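Local coordinates for protein sialyltransferase 0160 (Photobacterium damselae, PDB 4R84) that probably transfers sialic acid from a CMP-activated donor to acceptor glycans, as a glycosyltransferase of the GT-B structural group, at residues S237-Q245 / K481-L489. Sequence-based numbering, arbitrary orientation.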
loop_
_atom_site.group_PDB
_atom_site.type_symbol
_atom_site.label_atom_id
_atom_site.label_comp_id
_atom_site.label_asym_id
_atom_site.label_seq_id
_atom_site.Cartn_x
_atom_site.Cartn_y
_atom_site.Cartn_z
ATOM N N SER A 237 -10.911 4.618 -7.837
ATOM C CA SER A 237 -11.741 4.367 -9.001
ATOM C C SER A 237 -11.058 4.748 -10.311
ATOM O O SER A 237 -11.390 4.208 -11.359
ATOM C CB SER A 237 -13.067 5.112 -8.844
ATOM O OG SER A 237 -12.835 6.494 -8.665
ATOM N N SER A 238 -10.086 5.655 -10.247
ATOM C CA SER A 238 -9.498 6.213 -11.460
ATOM C C SER A 238 -8.849 5.149 -12.358
ATOM O O SER A 238 -9.000 5.215 -13.573
ATOM C CB SER A 238 -8.488 7.307 -11.096
ATOM O OG SER A 238 -7.211 7.050 -11.648
ATOM N N GLU A 239 -8.177 4.158 -11.769
ATOM C CA GLU A 239 -7.571 3.084 -12.556
ATOM C C GLU A 239 -8.630 2.271 -13.295
ATOM O O GLU A 239 -8.364 1.729 -14.358
ATOM C CB GLU A 239 -6.734 2.147 -11.679
ATOM C CG GLU A 239 -5.324 2.672 -11.362
ATOM C CD GLU A 239 -5.261 3.461 -10.056
ATOM O OE1 GLU A 239 -6.340 3.739 -9.475
ATOM O OE2 GLU A 239 -4.135 3.798 -9.608
ATOM N N TYR A 240 -9.820 2.162 -12.712
ATOM C CA TYR A 240 -10.893 1.346 -13.289
ATOM C C TYR A 240 -11.605 2.101 -14.399
ATOM O O TYR A 240 -11.922 1.523 -15.426
ATOM C CB TYR A 240 -11.859 0.890 -12.168
ATOM C CG TYR A 240 -11.077 -0.051 -11.290
ATOM C CD1 TYR A 240 -10.198 0.444 -10.326
ATOM C CD2 TYR A 240 -11.117 -1.432 -11.498
ATOM C CE1 TYR A 240 -9.403 -0.403 -9.576
ATOM C CE2 TYR A 240 -10.339 -2.287 -10.738
ATOM C CZ TYR A 240 -9.478 -1.768 -9.781
ATOM O OH TYR A 240 -8.673 -2.594 -9.023
ATOM N N VAL A 241 -11.799 3.402 -14.209
ATOM C CA VAL A 241 -12.324 4.249 -15.266
ATOM C C VAL A 241 -11.379 4.230 -16.466
ATOM O O VAL A 241 -11.824 4.172 -17.613
ATOM C CB VAL A 241 -12.539 5.700 -14.784
ATOM C CG1 VAL A 241 -12.877 6.608 -15.960
ATOM C CG2 VAL A 241 -13.665 5.748 -13.753
ATOM N N SER A 242 -10.071 4.261 -16.203
ATOM C CA SER A 242 -9.098 4.243 -17.290
ATOM C C SER A 242 -9.135 2.922 -18.041
ATOM O O SER A 242 -9.031 2.896 -19.264
ATOM C CB SER A 242 -7.674 4.489 -16.759
ATOM O OG SER A 242 -7.582 5.785 -16.191
ATOM N N LEU A 243 -9.267 1.829 -17.301
ATOM C CA LEU A 243 -9.382 0.503 -17.896
ATOM C C LEU A 243 -10.673 0.399 -18.715
ATOM O O LEU A 243 -10.672 -0.128 -19.827
ATOM C CB LEU A 243 -9.330 -0.581 -16.810
ATOM C CG LEU A 243 -7.909 -0.938 -16.320
ATOM C CD1 LEU A 243 -7.982 -1.771 -15.054
ATOM C CD2 LEU A 243 -7.137 -1.665 -17.415
ATOM N N TYR A 244 -11.761 0.921 -18.163
ATOM C CA TYR A 244 -13.040 0.935 -18.864
ATOM C C TYR A 244 -12.938 1.654 -20.210
ATOM O O TYR A 244 -13.435 1.168 -21.229
ATOM C CB TYR A 244 -14.096 1.607 -17.996
ATOM C CG TYR A 244 -15.436 1.745 -18.668
ATOM C CD1 TYR A 244 -16.364 0.719 -18.616
ATOM C CD2 TYR A 244 -15.774 2.906 -19.360
ATOM C CE1 TYR A 244 -17.606 0.839 -19.247
ATOM C CE2 TYR A 244 -16.996 3.032 -19.980
ATOM C CZ TYR A 244 -17.908 1.999 -19.916
ATOM O OH TYR A 244 -19.128 2.140 -20.537
ATOM N N GLN A 245 -12.289 2.815 -20.206
ATOM C CA GLN A 245 -12.186 3.630 -21.401
ATOM C C GLN A 245 -11.249 3.018 -22.432
ATOM O O GLN A 245 -11.310 3.362 -23.611
ATOM C CB GLN A 245 -11.728 5.043 -21.028
ATOM C CG GLN A 245 -12.795 5.851 -20.296
ATOM C CD GLN A 245 -12.272 7.155 -19.707
ATOM O OE1 GLN A 245 -11.092 7.281 -19.379
ATOM N NE2 GLN A 245 -13.155 8.138 -19.583
ATOM N N LYS A 481 -24.980 6.551 -17.365
ATOM C CA LYS A 481 -24.195 6.199 -18.545
ATOM C C LYS A 481 -22.699 6.505 -18.380
ATOM O O LYS A 481 -21.886 6.152 -19.237
ATOM C CB LYS A 481 -24.731 6.923 -19.780
ATOM C CG LYS A 481 -26.153 6.546 -20.190
ATOM C CD LYS A 481 -26.595 7.365 -21.405
ATOM C CE LYS A 481 -28.033 7.058 -21.835
ATOM N NZ LYS A 481 -29.046 7.899 -21.135
ATOM N N SER A 482 -22.333 7.164 -17.290
ATOM C CA SER A 482 -20.934 7.528 -17.080
ATOM C C SER A 482 -20.060 6.290 -16.890
ATOM O O SER A 482 -20.522 5.275 -16.369
ATOM C CB SER A 482 -20.784 8.459 -15.876
ATOM O OG SER A 482 -21.017 7.777 -14.658
ATOM N N PRO A 483 -18.788 6.380 -17.313
ATOM C CA PRO A 483 -17.810 5.305 -17.106
ATOM C C PRO A 483 -17.757 4.839 -15.654
ATOM O O PRO A 483 -17.792 3.639 -15.404
ATOM C CB PRO A 483 -16.489 5.949 -17.531
ATOM C CG PRO A 483 -16.890 6.922 -18.578
ATOM C CD PRO A 483 -18.256 7.456 -18.166
ATOM N N LEU A 484 -17.724 5.770 -14.706
ATOM C CA LEU A 484 -17.654 5.397 -13.307
ATOM C C LEU A 484 -18.818 4.500 -12.901
ATOM O O LEU A 484 -18.616 3.456 -12.289
ATOM C CB LEU A 484 -17.636 6.633 -12.416
ATOM C CG LEU A 484 -17.452 6.306 -10.934
ATOM C CD1 LEU A 484 -16.141 5.571 -10.705
ATOM C CD2 LEU A 484 -17.505 7.583 -10.100
ATOM N N VAL A 485 -20.039 4.890 -13.254
ATOM C CA VAL A 485 -21.190 4.081 -12.864
ATOM C C VAL A 485 -21.192 2.744 -13.607
ATOM O O VAL A 485 -21.473 1.698 -13.015
ATOM C CB VAL A 485 -22.503 4.840 -13.102
ATOM C CG1 VAL A 485 -23.707 3.935 -12.872
ATOM C CG2 VAL A 485 -22.561 6.052 -12.183
ATOM N N GLN A 486 -20.840 2.765 -14.889
ATOM C CA GLN A 486 -20.792 1.523 -15.663
ATOM C C GLN A 486 -19.831 0.519 -15.027
ATOM O O GLN A 486 -20.125 -0.681 -14.968
ATOM C CB GLN A 486 -20.396 1.804 -17.119
ATOM C CG GLN A 486 -21.520 2.465 -17.948
ATOM C CD GLN A 486 -22.781 1.631 -17.986
ATOM O OE1 GLN A 486 -22.758 0.474 -18.402
ATOM N NE2 GLN A 486 -23.892 2.212 -17.548
ATOM N N VAL A 487 -18.701 1.013 -14.525
ATOM C CA VAL A 487 -17.750 0.144 -13.833
ATOM C C VAL A 487 -18.315 -0.395 -12.526
ATOM O O VAL A 487 -18.232 -1.595 -12.257
ATOM C CB VAL A 487 -16.425 0.883 -13.551
ATOM C CG1 VAL A 487 -15.554 0.098 -12.567
ATOM C CG2 VAL A 487 -15.708 1.158 -14.851
ATOM N N MET A 488 -18.939 0.472 -11.734
ATOM C CA MET A 488 -19.503 0.051 -10.463
ATOM C C MET A 488 -20.640 -0.952 -10.657
ATOM O O MET A 488 -20.790 -1.883 -9.860
ATOM C CB MET A 488 -20.008 1.264 -9.684
ATOM C CG MET A 488 -18.939 2.296 -9.443
ATOM S SD MET A 488 -19.535 3.619 -8.376
ATOM C CE MET A 488 -19.553 2.773 -6.825
ATOM N N LEU A 489 -21.436 -0.770 -11.710
ATOM C CA LEU A 489 -22.487 -1.733 -12.035
ATOM C C LEU A 489 -21.900 -3.100 -12.389
ATOM O O LEU A 489 -22.364 -4.117 -11.890
ATOM C CB LEU A 489 -23.365 -1.207 -13.176
ATOM C CG LEU A 489 -24.302 -0.032 -12.843
ATOM C CD1 LEU A 489 -24.897 0.566 -14.107
ATOM C CD2 LEU A 489 -25.420 -0.440 -11.893
HETATM O O HOH W 1 -20.773 0.186 -20.693
HETATM O O HOH W 2 -19.625 5.075 -20.314
#
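Tyr244 reaches from helix 237-246 across the first turn of helix 483-490; with CG anti to the backbone N (chi1 177°) the ring is carried to Pro483 and Gln486. Pro483 O lies over one face of the ring, Pro483 CB approaches Tyr244 CD2 to 3.6 Å, and Gln486 CB sits 3.6 Å from Tyr244 CE1. At the phenol end, Tyr244 OH touches Gln486 CG and binds two waters. One, in the ring plane at the edge, is 2.6 Å from Tyr244 OH and donates to Gln486 OE1; the other donates to Lys481 O. A bend at chi2 (-58°) turns the Gln486 amide back toward the end of the preceding helix 476-481, where NE2 bonds to Leu480 O. Segments 237-245 and 483-489 cross almost perpendicularly, at 96°, and in this GT-B enzyme they probably bring the two Rossmann-like halves together beside the donor site: the side chain of Ser237 lies about 6 Å from the bound CMP-3-fluoro-Neu5Ac. The isopropyl group of Val487 straddles two turns, CG1 against Tyr240 CB and CG2 3.6 Å from Tyr244 CB. The Tyr240 ring turns off toward strand 290-294, its OH bonded to Asp234 OD2 and Arg296 N. Leu484 CD1 fits between Ser237 CB, at 3.6 Å, and Val241 CG2, at 3.9 Å, while Val241 CG1 leans on Pro483 CB.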